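Local coordinates for protein glutamate--LysW ligase ArgX (Sulfolobus tokodaii, PDB 3VPB) that probably catalyses the ATP-dependent joining of glutamate's amino group to the gamma-carboxyl of the C-terminal glutamate of the carrier protein LysW, a step of arginine biosynthesis, at residues C84-S92 against I125-W133; L94-D103 against K244-N252. All coordinates share one frame; numbering follows the deposited sequence.

Interaction 1. Residues C84-S92 against I125-W133; sequences CGDKILTYS and IDKPPIGSW. With ADP (adenosine-5'-diphosphate), chain L; GLU (glutamic acid), chain M; SO4 (sulfate ion), chain P.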
loop_
_atom_site.group_PDB
_atom_site.type_symbol
_atom_site.label_atom_id
_atom_site.label_comp_id
_atom_site.label_asym_id
_atom_site.label_seq_id
_atom_site.Cartn_x
_atom_site.Cartn_y
_atom_site.Cartn_z
ATOM N N CYS B 84 -3.886 17.962 15.999
ATOM C CA CYS B 84 -4.465 16.931 16.881
ATOM C C CYS B 84 -4.480 15.584 16.199
ATOM O O CYS B 84 -4.399 14.555 16.856
ATOM C CB CYS B 84 -5.894 17.273 17.257
ATOM S SG CYS B 84 -6.011 18.626 18.331
ATOM N N GLY B 85 -4.584 15.589 14.877
ATOM C CA GLY B 85 -4.580 14.337 14.101
ATOM C C GLY B 85 -3.198 13.719 13.971
ATOM O O GLY B 85 -3.042 12.622 13.419
ATOM N N ASP B 86 -2.178 14.438 14.414
ATOM C CA ASP B 86 -0.815 13.931 14.369
ATOM C C ASP B 86 -0.185 13.929 15.752
ATOM O O ASP B 86 0.063 15.003 16.336
ATOM C CB ASP B 86 0.016 14.760 13.414
ATOM C CG ASP B 86 1.334 14.095 13.101
ATOM O OD1 ASP B 86 1.491 13.695 11.939
ATOM O OD2 ASP B 86 2.191 13.958 14.025
ATOM N N LYS B 87 0.037 12.733 16.296
ATOM C CA LYS B 87 0.538 12.602 17.663
ATOM C C LYS B 87 1.900 13.251 17.881
ATOM O O LYS B 87 2.122 13.815 18.950
ATOM C CB LYS B 87 0.569 11.146 18.113
ATOM C CG LYS B 87 -0.831 10.552 18.258
ATOM C CD LYS B 87 -0.778 9.219 18.991
ATOM C CE LYS B 87 -2.199 8.679 19.231
ATOM N NZ LYS B 87 -2.786 8.209 17.932
ATOM N N ILE B 88 2.778 13.235 16.878
ATOM C CA ILE B 88 4.104 13.882 17.034
ATOM C C ILE B 88 3.952 15.398 17.119
ATOM O O ILE B 88 4.592 16.042 17.967
ATOM C CB ILE B 88 5.114 13.452 15.928
ATOM C CG1 ILE B 88 5.441 11.961 16.085
ATOM C CG2 ILE B 88 6.402 14.358 15.945
ATOM C CD1 ILE B 88 6.152 11.335 14.886
ATOM N N LEU B 89 3.098 15.960 16.262
ATOM C CA LEU B 89 2.855 17.415 16.291
ATOM C C LEU B 89 2.191 17.841 17.608
ATOM O O LEU B 89 2.509 18.909 18.163
ATOM C CB LEU B 89 2.005 17.838 15.083
ATOM C CG LEU B 89 2.607 17.490 13.714
ATOM C CD1 LEU B 89 1.749 18.161 12.700
ATOM C CD2 LEU B 89 4.080 17.932 13.595
ATOM N N THR B 90 1.268 17.011 18.087
ATOM C CA THR B 90 0.602 17.242 19.377
ATOM C C THR B 90 1.630 17.209 20.512
ATOM O O THR B 90 1.690 18.127 21.334
ATOM C CB THR B 90 -0.500 16.200 19.638
ATOM O OG1 THR B 90 -1.563 16.396 18.706
ATOM C CG2 THR B 90 -1.060 16.319 21.047
ATOM N N TYR B 91 2.431 16.148 20.563
ATOM C CA TYR B 91 3.446 16.030 21.642
ATOM C C TYR B 91 4.419 17.203 21.571
ATOM O O TYR B 91 4.817 17.744 22.608
ATOM C CB TYR B 91 4.222 14.707 21.549
ATOM C CG TYR B 91 3.454 13.471 21.968
ATOM C CD1 TYR B 91 3.627 12.273 21.272
ATOM C CD2 TYR B 91 2.581 13.480 23.058
ATOM C CE1 TYR B 91 2.948 11.116 21.636
ATOM C CE2 TYR B 91 1.878 12.339 23.435
ATOM C CZ TYR B 91 2.074 11.158 22.728
ATOM O OH TYR B 91 1.412 10.036 23.107
ATOM N N SER B 92 4.802 17.629 20.358
ATOM C CA SER B 92 5.695 18.801 20.250
ATOM C C SER B 92 5.164 20.048 20.982
ATOM O O SER B 92 5.899 20.670 21.786
ATOM C CB SER B 92 5.979 19.166 18.778
ATOM O OG SER B 92 7.005 20.140 18.704
ATOM N N ILE B 125 5.789 1.132 24.502
ATOM C CA ILE B 125 4.740 1.245 23.484
ATOM C C ILE B 125 5.338 1.867 22.221
ATOM O O ILE B 125 6.089 2.796 22.291
ATOM C CB ILE B 125 3.557 2.100 24.025
ATOM C CG1 ILE B 125 2.816 1.297 25.097
ATOM C CG2 ILE B 125 2.615 2.648 22.892
ATOM C CD1 ILE B 125 1.707 0.339 24.571
ATOM N N ASP B 126 5.037 1.292 21.066
ATOM C CA ASP B 126 5.459 1.876 19.784
ATOM C C ASP B 126 4.177 2.084 18.976
ATOM O O ASP B 126 3.454 1.141 18.673
ATOM C CB ASP B 126 6.424 0.927 19.064
ATOM C CG ASP B 126 6.925 1.477 17.733
ATOM O OD1 ASP B 126 6.229 2.327 17.130
ATOM O OD2 ASP B 126 7.986 1.003 17.241
ATOM N N LYS B 127 3.871 3.335 18.654
ATOM C CA LYS B 127 2.694 3.610 17.853
ATOM C C LYS B 127 3.020 4.653 16.793
ATOM O O LYS B 127 3.964 5.435 16.958
ATOM C CB LYS B 127 1.507 4.040 18.737
ATOM C CG LYS B 127 1.766 5.369 19.475
ATOM C CD LYS B 127 0.801 5.542 20.660
ATOM C CE LYS B 127 1.115 6.842 21.403
ATOM N NZ LYS B 127 0.330 6.875 22.712
ATOM N N PRO B 128 2.253 4.660 15.699
ATOM C CA PRO B 128 2.526 5.666 14.664
ATOM C C PRO B 128 1.859 7.002 15.042
ATOM O O PRO B 128 0.976 7.006 15.904
ATOM C CB PRO B 128 1.863 5.082 13.418
ATOM C CG PRO B 128 1.549 3.645 13.726
ATOM C CD PRO B 128 1.342 3.593 15.229
ATOM N N PRO B 129 2.243 8.100 14.378
ATOM C CA PRO B 129 1.641 9.394 14.668
ATOM C C PRO B 129 0.216 9.538 14.160
ATOM O O PRO B 129 -0.519 10.370 14.659
ATOM C CB PRO B 129 2.586 10.387 13.970
ATOM C CG PRO B 129 3.199 9.622 12.849
ATOM C CD PRO B 129 3.336 8.206 13.394
ATOM N N ILE B 130 -0.157 8.763 13.154
ATOM C CA ILE B 130 -1.525 8.799 12.665
ATOM C C ILE B 130 -2.207 7.496 12.982
ATOM O O ILE B 130 -1.563 6.440 13.067
ATOM C CB ILE B 130 -1.638 9.118 11.150
ATOM C CG1 ILE B 130 -0.644 8.282 10.326
ATOM C CG2 ILE B 130 -1.460 10.603 10.911
ATOM C CD1 ILE B 130 -0.814 8.467 8.820
ATOM N N GLY B 131 -3.510 7.587 13.200
ATOM C CA GLY B 131 -4.312 6.443 13.527
ATOM C C GLY B 131 -5.247 6.801 14.658
ATOM O O GLY B 131 -5.090 7.850 15.317
ATOM N N SER B 132 -6.224 5.934 14.863
ATOM C CA SER B 132 -7.212 6.085 15.902
ATOM C C SER B 132 -7.684 4.679 16.212
ATOM O O SER B 132 -7.239 3.726 15.568
ATOM C CB SER B 132 -8.358 6.957 15.371
ATOM O OG SER B 132 -9.335 7.191 16.354
ATOM N N TRP B 133 -8.569 4.553 17.194
ATOM C CA TRP B 133 -9.171 3.277 17.618
ATOM C C TRP B 133 -8.174 2.214 18.065
ATOM O O TRP B 133 -8.485 1.031 18.027
ATOM C CB TRP B 133 -10.109 2.710 16.548
ATOM C CG TRP B 133 -11.248 3.621 16.172
ATOM C CD1 TRP B 133 -11.954 4.466 17.005
ATOM C CD2 TRP B 133 -11.846 3.749 14.873
ATOM N NE1 TRP B 133 -12.941 5.104 16.290
ATOM C CE2 TRP B 133 -12.905 4.680 14.989
ATOM C CE3 TRP B 133 -11.595 3.163 13.630
ATOM C CZ2 TRP B 133 -13.692 5.059 13.898
ATOM C CZ3 TRP B 133 -12.386 3.537 12.548
ATOM C CH2 TRP B 133 -13.426 4.471 12.695
HETATM P PB ADP L . -5.431 6.106 19.395
HETATM O O1B ADP L . -5.426 7.428 18.724
HETATM O O2B ADP L . -6.525 5.887 20.428
HETATM O O3B ADP L . -5.275 4.917 18.492
HETATM P PA ADP L . -3.754 6.160 21.768
HETATM O O1A ADP L . -2.329 6.696 21.867
HETATM O O2A ADP L . -4.923 6.804 22.478
HETATM O O3A ADP L . -4.026 6.060 20.187
HETATM O "O5'" ADP L . -3.662 4.621 22.221
HETATM C "C5'" ADP L . -4.791 3.752 22.308
HETATM C "C4'" ADP L . -4.777 3.026 23.640
HETATM O "O4'" ADP L . -3.507 2.385 23.803
HETATM C "C3'" ADP L . -4.889 4.017 24.802
HETATM O "O3'" ADP L . -6.260 4.236 25.159
HETATM C "C2'" ADP L . -4.139 3.316 25.910
HETATM O "O2'" ADP L . -4.979 2.341 26.543
HETATM C "C1'" ADP L . -3.070 2.573 25.154
HETATM N N9 ADP L . -1.815 3.348 25.130
HETATM C C8 ADP L . -1.338 4.130 24.128
HETATM N N7 ADP L . -0.139 4.612 24.484
HETATM C C5 ADP L . 0.154 4.134 25.710
HETATM C C6 ADP L . 1.252 4.279 26.673
HETATM N N6 ADP L . 2.327 5.026 26.356
HETATM N N1 ADP L . 1.189 3.572 27.840
HETATM C C2 ADP L . 0.140 2.806 28.162
HETATM N N3 ADP L . -0.920 2.666 27.325
HETATM C C4 ADP L . -0.947 3.307 26.125
HETATM N N GLU M . -12.843 6.809 19.757
HETATM C CA GLU M . -13.147 6.657 21.206
HETATM C C GLU M . -12.847 5.238 21.637
HETATM O O GLU M . -12.508 5.042 22.819
HETATM C CB GLU M . -14.621 6.988 21.495
HETATM C CG GLU M . -14.947 7.082 22.975
HETATM C CD GLU M . -16.412 7.418 23.252
HETATM O OE1 GLU M . -17.302 6.909 22.523
HETATM O OE2 GLU M . -16.653 8.191 24.221
HETATM O OXT GLU M . -12.963 4.276 20.842
HETATM S S SO4 P . -9.394 7.451 19.955
HETATM O O1 SO4 P . -8.455 7.787 18.877
HETATM O O2 SO4 P . -10.049 6.202 19.616
HETATM O O3 SO4 P . -8.773 7.374 21.297
HETATM O O4 SO4 P . -10.454 8.457 19.971
HETATM O O HOH W 1 -4.740 10.370 13.196
HETATM O O HOH W 2 -3.289 10.247 15.981
HETATM O O HOH W 3 -1.300 6.144 17.086
#
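Lys127 and Lys87 illustrate how an ATP-grasp fold holds one nucleotide with two lysines from distant parts of the chain. Their side chains cross at about a right angle, Lys127 CE 3.9 Å from Lys87 CD. Extended beyond CG, Lys127 spans alpha-phosphate and base: its NZ donates to ADP O1A (2.8 Å) and N7 (2.9 Å), is also bonded to Asn249 and Gln167, and bonds weakly to Tyr91 OH, itself paired with Gln167. Pro128 O meets Lys87 NZ through a water. Pro129 makes the direct backbone link, its O receiving Lys87 N at 2.9 Å, almost straight (177°) and on a lone pair. Its CB lies 3.8 Å from Ile88 CD1 and beside the carboxylate of Asp86, whose OD2 caps the helix through Leu89 N while OD1 bonds Tyr62 of the second subunit. Another water links Gly131 N to Gly85 O; a third, near Pro129 O and Gly131 O, accepts from Lys87 NZ, which a bend at the end of the chain (chi4 72°) brings within 2.9 Å of ADP O1B. Last, Ser132 OG, also bonded to Glu56 N of the LysW chain, donates at 2.7 Å to O1 of a sulfate probably from the crystallisation liquor.

Interaction 2. Residues L94-D103 against K244-N252; sequences LYREGIPIPD and KGYVVNELN. With ZN (zinc ion), chain O; MG (magnesium ion), chain N; ADP (adenosine-5'-diphosphate), chain L.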
loop_
_atom_site.group_PDB
_atom_site.type_symbol
_atom_site.label_atom_id
_atom_site.label_comp_id
_atom_site.label_asym_id
_atom_site.label_seq_id
_atom_site.Cartn_x
_atom_site.Cartn_y
_atom_site.Cartn_z
ATOM N N LEU B 94 2.631 20.257 23.184
ATOM C CA LEU B 94 2.400 20.002 24.616
ATOM C C LEU B 94 3.715 20.029 25.405
ATOM O O LEU B 94 3.824 20.696 26.445
ATOM C CB LEU B 94 1.681 18.653 24.809
ATOM C CG LEU B 94 0.257 18.572 24.245
ATOM C CD1 LEU B 94 -0.331 17.178 24.465
ATOM C CD2 LEU B 94 -0.654 19.640 24.818
ATOM N N TYR B 95 4.714 19.323 24.887
ATOM C CA TYR B 95 5.995 19.213 25.566
ATOM C C TYR B 95 6.607 20.578 25.764
ATOM O O TYR B 95 7.095 20.886 26.844
ATOM C CB TYR B 95 6.980 18.285 24.835
ATOM C CG TYR B 95 8.269 18.106 25.610
ATOM C CD1 TYR B 95 8.362 17.172 26.641
ATOM C CD2 TYR B 95 9.387 18.908 25.332
ATOM C CE1 TYR B 95 9.554 17.028 27.372
ATOM C CE2 TYR B 95 10.563 18.785 26.063
ATOM C CZ TYR B 95 10.636 17.850 27.074
ATOM O OH TYR B 95 11.808 17.736 27.775
ATOM N N ARG B 96 6.608 21.370 24.699
ATOM C CA ARG B 96 7.175 22.702 24.713
ATOM C C ARG B 96 6.598 23.598 25.802
ATOM O O ARG B 96 7.305 24.453 26.346
ATOM C CB ARG B 96 6.918 23.344 23.361
ATOM C CG ARG B 96 8.145 23.465 22.554
ATOM C CD ARG B 96 8.838 24.746 22.933
ATOM N NE ARG B 96 7.976 25.883 22.634
ATOM C CZ ARG B 96 8.126 27.097 23.156
ATOM N NH1 ARG B 96 9.110 27.351 24.018
ATOM N NH2 ARG B 96 7.279 28.055 22.817
ATOM N N GLU B 97 5.319 23.409 26.106
ATOM C CA GLU B 97 4.619 24.256 27.076
ATOM C C GLU B 97 4.532 23.632 28.474
ATOM O O GLU B 97 3.837 24.155 29.345
ATOM C CB GLU B 97 3.217 24.570 26.588
ATOM C CG GLU B 97 3.116 25.008 25.143
ATOM C CD GLU B 97 3.383 26.480 24.940
ATOM O OE1 GLU B 97 4.560 26.894 25.026
ATOM O OE2 GLU B 97 2.414 27.220 24.665
ATOM N N GLY B 98 5.243 22.527 28.697
ATOM C CA GLY B 98 5.328 21.925 30.027
ATOM C C GLY B 98 4.136 21.068 30.442
ATOM O O GLY B 98 3.929 20.827 31.642
ATOM N N ILE B 99 3.348 20.606 29.474
ATOM C CA ILE B 99 2.330 19.605 29.746
ATOM C C ILE B 99 3.000 18.237 29.761
ATOM O O ILE B 99 3.792 17.932 28.878
ATOM C CB ILE B 99 1.200 19.662 28.716
ATOM C CG1 ILE B 99 0.315 20.872 28.974
ATOM C CG2 ILE B 99 0.368 18.373 28.704
ATOM C CD1 ILE B 99 -0.612 20.721 30.164
ATOM N N PRO B 100 2.694 17.410 30.775
ATOM C CA PRO B 100 3.373 16.119 30.872
ATOM C C PRO B 100 2.831 15.182 29.800
ATOM O O PRO B 100 1.617 15.147 29.553
ATOM C CB PRO B 100 2.991 15.638 32.284
ATOM C CG PRO B 100 1.647 16.259 32.492
ATOM C CD PRO B 100 1.816 17.647 31.934
ATOM N N ILE B 101 3.752 14.511 29.111
ATOM C CA ILE B 101 3.415 13.556 28.060
ATOM C C ILE B 101 4.219 12.323 28.362
ATOM O O ILE B 101 5.183 12.371 29.137
ATOM C CB ILE B 101 3.777 14.121 26.626
ATOM C CG1 ILE B 101 5.305 14.296 26.493
ATOM C CG2 ILE B 101 2.941 15.396 26.340
ATOM C CD1 ILE B 101 5.836 14.566 25.057
ATOM N N PRO B 102 3.852 11.175 27.770
ATOM C CA PRO B 102 4.720 10.038 28.087
ATOM C C PRO B 102 6.147 10.268 27.603
ATOM O O PRO B 102 6.355 10.915 26.574
ATOM C CB PRO B 102 4.097 8.881 27.290
ATOM C CG PRO B 102 2.669 9.316 27.038
ATOM C CD PRO B 102 2.759 10.821 26.858
ATOM N N ASP B 103 7.131 9.764 28.343
ATOM C CA ASP B 103 8.532 9.903 27.906
ATOM C C ASP B 103 8.688 9.255 26.541
ATOM O O ASP B 103 8.426 8.066 26.414
ATOM C CB ASP B 103 9.454 9.224 28.908
ATOM C CG ASP B 103 9.623 10.024 30.184
ATOM O OD1 ASP B 103 9.228 11.208 30.222
ATOM O OD2 ASP B 103 10.191 9.468 31.142
ATOM N N LYS B 244 4.056 10.105 38.533
ATOM C CA LYS B 244 3.899 11.439 37.918
ATOM C C LYS B 244 2.467 11.974 37.845
ATOM O O LYS B 244 2.257 13.159 37.565
ATOM C CB LYS B 244 4.519 11.464 36.512
ATOM C CG LYS B 244 6.019 11.199 36.462
ATOM C CD LYS B 244 6.581 11.381 35.042
ATOM C CE LYS B 244 6.399 10.145 34.153
ATOM N NZ LYS B 244 6.953 10.408 32.775
ATOM N N GLY B 245 1.484 11.110 38.072
ATOM C CA GLY B 245 0.085 11.484 37.989
ATOM C C GLY B 245 -0.408 11.553 36.565
ATOM O O GLY B 245 -0.142 10.649 35.759
ATOM N N TYR B 246 -1.131 12.625 36.245
ATOM C CA TYR B 246 -1.808 12.691 34.940
ATOM C C TYR B 246 -0.828 13.056 33.828
ATOM O O TYR B 246 -0.073 14.032 33.928
ATOM C CB TYR B 246 -2.970 13.674 34.947
ATOM C CG TYR B 246 -4.080 13.320 35.914
ATOM C CD1 TYR B 246 -4.730 12.091 35.823
ATOM C CD2 TYR B 246 -4.484 14.220 36.907
ATOM C CE1 TYR B 246 -5.768 11.746 36.711
ATOM C CE2 TYR B 246 -5.531 13.887 37.801
ATOM C CZ TYR B 246 -6.158 12.652 37.683
ATOM O OH TYR B 246 -7.172 12.303 38.538
ATOM N N VAL B 247 -0.878 12.271 32.765
ATOM C CA VAL B 247 0.005 12.428 31.614
ATOM C C VAL B 247 -0.912 12.489 30.398
ATOM O O VAL B 247 -1.756 11.605 30.220
ATOM C CB VAL B 247 0.983 11.210 31.535
ATOM C CG1 VAL B 247 1.909 11.344 30.377
ATOM C CG2 VAL B 247 1.837 11.098 32.795
ATOM N N VAL B 248 -0.752 13.509 29.556
ATOM C CA VAL B 248 -1.587 13.612 28.351
ATOM C C VAL B 248 -1.014 12.724 27.256
ATOM O O VAL B 248 0.167 12.849 26.883
ATOM C CB VAL B 248 -1.729 15.075 27.858
ATOM C CG1 VAL B 248 -2.640 15.131 26.621
ATOM C CG2 VAL B 248 -2.301 15.935 28.973
ATOM N N ASN B 249 -1.846 11.810 26.768
ATOM C CA ASN B 249 -1.456 10.881 25.734
ATOM C C ASN B 249 -1.787 11.356 24.318
ATOM O O ASN B 249 -0.996 11.150 23.394
ATOM C CB ASN B 249 -2.127 9.545 26.018
ATOM C CG ASN B 249 -1.636 8.437 25.130
ATOM O OD1 ASN B 249 -0.473 8.402 24.731
ATOM N ND2 ASN B 249 -2.527 7.501 24.828
ATOM N N GLU B 250 -2.971 11.925 24.116
ATOM C CA GLU B 250 -3.318 12.474 22.794
ATOM C C GLU B 250 -4.532 13.374 22.881
ATOM O O GLU B 250 -5.210 13.410 23.905
ATOM C CB GLU B 250 -3.579 11.380 21.767
ATOM C CG GLU B 250 -4.822 10.535 22.059
ATOM C CD GLU B 250 -5.397 9.916 20.801
ATOM O OE1 GLU B 250 -6.277 9.018 20.925
ATOM O OE2 GLU B 250 -4.998 10.362 19.689
ATOM N N LEU B 251 -4.794 14.085 21.792
ATOM C CA LEU B 251 -6.042 14.810 21.611
ATOM C C LEU B 251 -6.657 14.376 20.312
ATOM O O LEU B 251 -5.948 13.893 19.444
ATOM C CB LEU B 251 -5.806 16.332 21.596
ATOM C CG LEU B 251 -5.550 16.949 22.982
ATOM C CD1 LEU B 251 -4.063 16.953 23.313
ATOM C CD2 LEU B 251 -6.130 18.338 23.096
ATOM N N ASN B 252 -7.969 14.507 20.168
ATOM C CA ASN B 252 -8.617 14.085 18.931
ATOM C C ASN B 252 -9.520 15.170 18.389
ATOM O O ASN B 252 -10.281 15.783 19.150
ATOM C CB ASN B 252 -9.399 12.794 19.155
ATOM C CG ASN B 252 -8.512 11.651 19.692
ATOM O OD1 ASN B 252 -7.853 10.957 18.922
ATOM N ND2 ASN B 252 -8.510 11.459 21.012
HETATM ZN ZN ZN O . -6.705 8.905 18.841
HETATM MG MG MG N . -6.770 7.297 21.996
HETATM P PB ADP L . -5.431 6.106 19.395
HETATM O O1B ADP L . -5.426 7.428 18.724
HETATM O O2B ADP L . -6.525 5.887 20.428
HETATM O O3B ADP L . -5.275 4.917 18.492
HETATM P PA ADP L . -3.754 6.160 21.768
HETATM O O1A ADP L . -2.329 6.696 21.867
HETATM O O2A ADP L . -4.923 6.804 22.478
HETATM O O3A ADP L . -4.026 6.060 20.187
HETATM O "O5'" ADP L . -3.662 4.621 22.221
HETATM C "C5'" ADP L . -4.791 3.752 22.308
HETATM C "C4'" ADP L . -4.777 3.026 23.640
HETATM O "O4'" ADP L . -3.507 2.385 23.803
HETATM C "C3'" ADP L . -4.889 4.017 24.802
HETATM O "O3'" ADP L . -6.260 4.236 25.159
HETATM C "C2'" ADP L . -4.139 3.316 25.910
HETATM O "O2'" ADP L . -4.979 2.341 26.543
HETATM C "C1'" ADP L . -3.070 2.573 25.154
HETATM N N9 ADP L . -1.815 3.348 25.130
HETATM C C8 ADP L . -1.338 4.130 24.128
HETATM N N7 ADP L . -0.139 4.612 24.484
HETATM C C5 ADP L . 0.154 4.134 25.710
HETATM C C6 ADP L . 1.252 4.279 26.673
HETATM N N6 ADP L . 2.327 5.026 26.356
HETATM N N1 ADP L . 1.189 3.572 27.840
HETATM C C2 ADP L . 0.140 2.806 28.162
HETATM N N3 ADP L . -0.920 2.666 27.325
HETATM C C4 ADP L . -0.947 3.307 26.125
HETATM O O HOH W 4 5.385 12.814 31.968
HETATM O O HOH W 5 -7.558 5.746 23.225
HETATM O O HOH W 6 -6.542 9.453 16.820
#
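Leu94 opens the contact by resting CD1 against two residues of the strand 245-252, meeting Val248 CG1 at 3.8 Å and Leu251 CD1 at 3.9 Å. The helix then ends in a Schellman motif, with Gly98 at C-prime and Ile99 N bonded back to Leu94 O, and this turn delivers the following residues to the strand. Ile99 places CG2 against Val248 CG2, 3.6 Å away, while helix 216-229 packs on Ile99 as well. Pro100 contributes the one backbone hydrogen bond between the segments: its O accepts from Val248 N at 2.9 Å, the donor tilted 30° from the carbonyl plane. Its ring meanwhile lies close to Tyr246 O. At Ile101 the packing is tight, for Val247 CG1, set anti to its own backbone N (chi1 -179°), presses to 3.2 Å from Ile101 C. Val248 O, buried without a conventional partner, receives a CA-H...O contact from Ile101 CA at 3.5 Å, with Pro102 CD also close. That proline also packs CD against Val247 CG1. Asp103 OD1 closes the run with a salt bridge to Lys244 NZ at 3.5 Å; the lysine has a stronger partner in Glu168 and reaches Ile101 O through a water. Farther along the strand, Asn249 and Glu250 both face Asp237 in a classic beta bulge. Glu250 OE1 bridges magnesium and zinc, and Asn252 OD1 joins it on the zinc, which occupies the place assigned to the second magnesium: the two-metal nucleotide site of the ATP-grasp fold.

Interactions 1 and 2 share helix 87-96; their centres lie 12 Å apart, and both reach the diphosphate of ADP. Interaction 1 supplies the two lysines, interaction 2 the metal-binding Glu250 and Asn252, and the sets meet directly. Lys87 NZ forms a salt bridge with Glu250 OE2 at 3.6 Å, so the cation beside the beta-phosphate also faces the metal-bridging carboxylate. Lys127 NZ lies 2.7 Å from Asn249 OD1, consistent with a part in orienting the amide whose ND2 bonds weakly to ADP O1A. Tyr91 OH makes a probable, weak hydrogen bond to Asn249 O, 2.7 Å away, and next to it Thr90 CG2 packs 3.8 Å from Leu251 CD1.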